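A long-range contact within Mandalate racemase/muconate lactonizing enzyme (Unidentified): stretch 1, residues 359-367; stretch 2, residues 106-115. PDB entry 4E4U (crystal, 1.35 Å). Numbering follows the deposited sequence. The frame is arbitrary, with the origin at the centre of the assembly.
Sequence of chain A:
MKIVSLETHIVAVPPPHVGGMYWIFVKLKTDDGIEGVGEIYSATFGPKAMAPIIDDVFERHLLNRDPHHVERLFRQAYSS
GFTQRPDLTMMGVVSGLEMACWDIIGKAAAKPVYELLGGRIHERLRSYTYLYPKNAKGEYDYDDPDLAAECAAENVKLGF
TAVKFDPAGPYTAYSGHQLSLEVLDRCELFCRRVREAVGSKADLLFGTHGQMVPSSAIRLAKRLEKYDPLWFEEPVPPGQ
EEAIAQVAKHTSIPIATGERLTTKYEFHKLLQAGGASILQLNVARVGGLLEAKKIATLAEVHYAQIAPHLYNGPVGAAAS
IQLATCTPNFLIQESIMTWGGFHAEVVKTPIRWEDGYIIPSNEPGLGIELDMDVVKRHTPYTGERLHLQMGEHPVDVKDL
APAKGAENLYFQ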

# COMPACT_ATOMS: atom_id res chain seq x y z
N ILE A 359 42.06 -12.07 12.03
CA ILE A 359 42.66 -11.05 12.88
C ILE A 359 43.12 -9.89 12.01
O ILE A 359 44.08 -10.04 11.26
CB ILE A 359 43.89 -11.61 13.63
CG1 ILE A 359 43.54 -12.93 14.32
CG2 ILE A 359 44.44 -10.56 14.60
CD1 ILE A 359 42.39 -12.84 15.30
N PRO A 360 42.43 -8.74 12.09
CA PRO A 360 42.78 -7.61 11.20
C PRO A 360 44.21 -7.11 11.40
O PRO A 360 44.72 -7.08 12.52
CB PRO A 360 41.79 -6.52 11.61
CG PRO A 360 40.63 -7.27 12.20
CD PRO A 360 41.24 -8.44 12.90
N SER A 361 44.83 -6.70 10.30
CA SER A 361 46.15 -6.08 10.35
C SER A 361 46.13 -4.78 11.14
O SER A 361 45.11 -4.09 11.18
CB SER A 361 46.64 -5.81 8.93
OG SER A 361 47.87 -5.11 8.93
N ASN A 362 47.25 -4.45 11.78
CA ASN A 362 47.43 -3.16 12.43
C ASN A 362 48.28 -2.22 11.58
O ASN A 362 48.59 -1.10 11.99
CB ASN A 362 48.07 -3.35 13.81
CG ASN A 362 47.16 -4.09 14.77
OD1 ASN A 362 45.97 -3.78 14.88
ND2 ASN A 362 47.71 -5.08 15.47
N GLU A 363 48.64 -2.67 10.39
CA GLU A 363 49.49 -1.89 9.49
C GLU A 363 48.71 -0.80 8.76
O GLU A 363 47.49 -0.91 8.61
CB GLU A 363 50.20 -2.82 8.50
CG GLU A 363 51.26 -3.69 9.15
CD GLU A 363 52.21 -2.89 10.03
OE1 GLU A 363 52.97 -2.06 9.48
OE2 GLU A 363 52.19 -3.08 11.27
N PRO A 364 49.40 0.26 8.32
CA PRO A 364 48.70 1.34 7.62
C PRO A 364 48.09 0.90 6.30
O PRO A 364 48.55 -0.06 5.66
CB PRO A 364 49.82 2.37 7.37
CG PRO A 364 50.83 2.09 8.44
CD PRO A 364 50.81 0.60 8.60
N GLY A 365 47.04 1.60 5.88
CA GLY A 365 46.38 1.31 4.62
C GLY A 365 45.53 0.05 4.70
O GLY A 365 44.86 -0.19 5.71
N LEU A 366 45.56 -0.76 3.65
CA LEU A 366 44.78 -1.98 3.62
C LEU A 366 45.45 -3.13 4.38
O LEU A 366 44.84 -4.18 4.57
CB LEU A 366 44.52 -2.42 2.18
CG LEU A 366 43.73 -1.48 1.29
CD1 LEU A 366 43.64 -2.05 -0.13
CD2 LEU A 366 42.34 -1.19 1.85
N GLY A 367 46.70 -2.93 4.79
CA GLY A 367 47.45 -3.99 5.46
C GLY A 367 47.74 -5.17 4.55
O GLY A 367 47.70 -6.33 4.99
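Stretch 2 (106-115) GKAAAKPVYE

Three hydrogen bonds fix stretch 2 on stretch 1, and two of them meet at one glycine. Gly 365 N donates to Lys 111 O at 2.9 Å with an N-H...O angle of 168°, and Val 113 N donates to Gly 365 O at 3.0 Å and 163°. The pair brackets Pro 112, so the backbones of Gly 365 and Pro 112 form a single beta bridge, with 4.6 Å from Gly 365 CA to Pro 112 CA. Pro 112 has no N-H to offer, and the bridge asks for none: its neighbours supply the acceptor and the donor. Two CA-H...O contacts tighten the same site, Pro 364 CA to Lys 111 O at 3.4 Å and Pro 112 CA to Gly 365 O at 3.6 Å.

The third bond is made by a side chain. Tyr 114 OH donates to Ser 361 O at 2.7 Å, and this carbonyl lies at the edge of the ring, near its plane. With chi1 at 60° (p) and chi2 at 72°, the tyrosine reaches back along stretch 1 although its CA-to-CB bond points sideways. Within stretch 1, Glu 363 N donates to Ser 361 OG at 2.9 Å.

Neither partner is a regular strand at the bridge. Stretch 1 makes a type II' turn from Pro 364 to Gly 367, with Gly 365 at phi 75° and psi -140°. Stretch 2 enters on the last part of a helix that begins earlier in the chain and includes Gly 106 to Ala 108. Ala 110 then takes positive phi, 56°, and Lys 111 and Pro 112 are extended before the chain returns to helical phi/psi at Val 113. Lys 111 N donates to Gly 106 O at 2.9 Å across this change of course. At the bridge the two chains run parallel, while the Tyr 114 side chain reaches back to Ser 361.

The helix end comes close because it meets the turn glycine to glycine: Gly 365 CA and Gly 106 CA are 3.9 Å apart. A CB on Gly 106 would fall 2.6 Å from Gly 365 CA, a clash, so close backbone packing here depends on its absence. On Gly 365 an ideal CB would be tight against Lys 107 CG at 3.4 Å, and the positive phi by itself favours glycine.

Around this centre two prolines pack largely against backbone atoms. Pro 364 sits in the bend of stretch 2, its CB 3.8 Å from Gly 106 O and 4.0 Å from Lys 107 CA. Pro 112 CG lies 3.5 Å from Glu 363 O. Farther out, Leu 366 CD2 meets Val 113 CG2 at 4.1 Å, and Pro 360 CB approaches Tyr 114 CE2 at 4.2 Å. The whole contact buries 440 Å², both sides summed. Its rule is a short backbone bridge at a glycine, a tyrosine hydroxyl on a distant carbonyl, with glycine at the closest backbone approach and prolines on both stretches.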

# COMPACT_ATOMS: atom_id res chain seq x y z
N GLY A 106 45.60 5.75 3.82
CA GLY A 106 46.01 5.18 5.09
C GLY A 106 47.52 5.23 5.29
O GLY A 106 48.01 5.55 6.38
N LYS A 107 48.27 4.94 4.24
CA LYS A 107 49.73 5.00 4.35
C LYS A 107 50.19 6.43 4.63
O LYS A 107 51.09 6.65 5.45
CB LYS A 107 50.40 4.45 3.10
CG LYS A 107 50.31 2.93 2.98
CD LYS A 107 51.04 2.44 1.74
CE LYS A 107 50.77 0.96 1.51
NZ LYS A 107 51.50 0.46 0.31
N ALA A 108 49.57 7.40 3.97
CA ALA A 108 49.94 8.80 4.18
C ALA A 108 49.64 9.24 5.61
O ALA A 108 50.40 9.99 6.22
CB ALA A 108 49.23 9.70 3.17
N ALA A 109 48.52 8.75 6.15
CA ALA A 109 48.10 9.08 7.51
C ALA A 109 48.78 8.19 8.56
O ALA A 109 48.66 8.46 9.76
CB ALA A 109 46.58 8.99 7.63
N ALA A 110 49.49 7.16 8.11
CA ALA A 110 50.04 6.13 9.00
C ALA A 110 48.96 5.48 9.87
O ALA A 110 49.16 5.25 11.07
CB ALA A 110 51.20 6.68 9.86
N LYS A 111 47.81 5.18 9.27
CA LYS A 111 46.72 4.48 9.96
C LYS A 111 46.14 3.39 9.07
O LYS A 111 46.10 3.54 7.85
CB LYS A 111 45.58 5.45 10.30
CG LYS A 111 45.95 6.63 11.19
CD LYS A 111 46.48 6.20 12.54
CE LYS A 111 45.44 5.48 13.36
NZ LYS A 111 45.99 5.21 14.73
N PRO A 112 45.65 2.30 9.68
CA PRO A 112 44.80 1.37 8.93
C PRO A 112 43.58 2.13 8.41
O PRO A 112 43.10 3.08 9.06
CB PRO A 112 44.34 0.36 10.00
CG PRO A 112 45.36 0.46 11.09
CD PRO A 112 45.79 1.90 11.10
N VAL A 113 43.06 1.72 7.25
CA VAL A 113 41.88 2.35 6.70
C VAL A 113 40.70 2.28 7.68
O VAL A 113 39.92 3.23 7.78
CB VAL A 113 41.53 1.73 5.33
CG1 VAL A 113 40.15 2.19 4.86
CG2 VAL A 113 42.58 2.13 4.31
N TYR A 114 40.58 1.18 8.43
CA TYR A 114 39.47 1.08 9.38
C TYR A 114 39.50 2.17 10.46
O TYR A 114 38.46 2.46 11.05
CB TYR A 114 39.31 -0.33 9.98
CG TYR A 114 40.50 -0.87 10.76
CD1 TYR A 114 40.84 -0.36 12.01
CD2 TYR A 114 41.26 -1.91 10.24
CE1 TYR A 114 41.93 -0.87 12.70
CE2 TYR A 114 42.34 -2.43 10.92
CZ TYR A 114 42.67 -1.91 12.16
OH TYR A 114 43.76 -2.42 12.84
N GLU A 115 40.67 2.77 10.71
CA GLU A 115 40.74 3.87 11.67
C GLU A 115 40.28 5.20 11.09
O GLU A 115 40.15 6.19 11.82
CB GLU A 115 42.14 3.98 12.29
CG GLU A 115 42.62 2.75 13.06
CD GLU A 115 41.82 2.45 14.33
OE1 GLU A 115 40.58 2.46 14.30
OE2 GLU A 115 42.44 2.19 15.37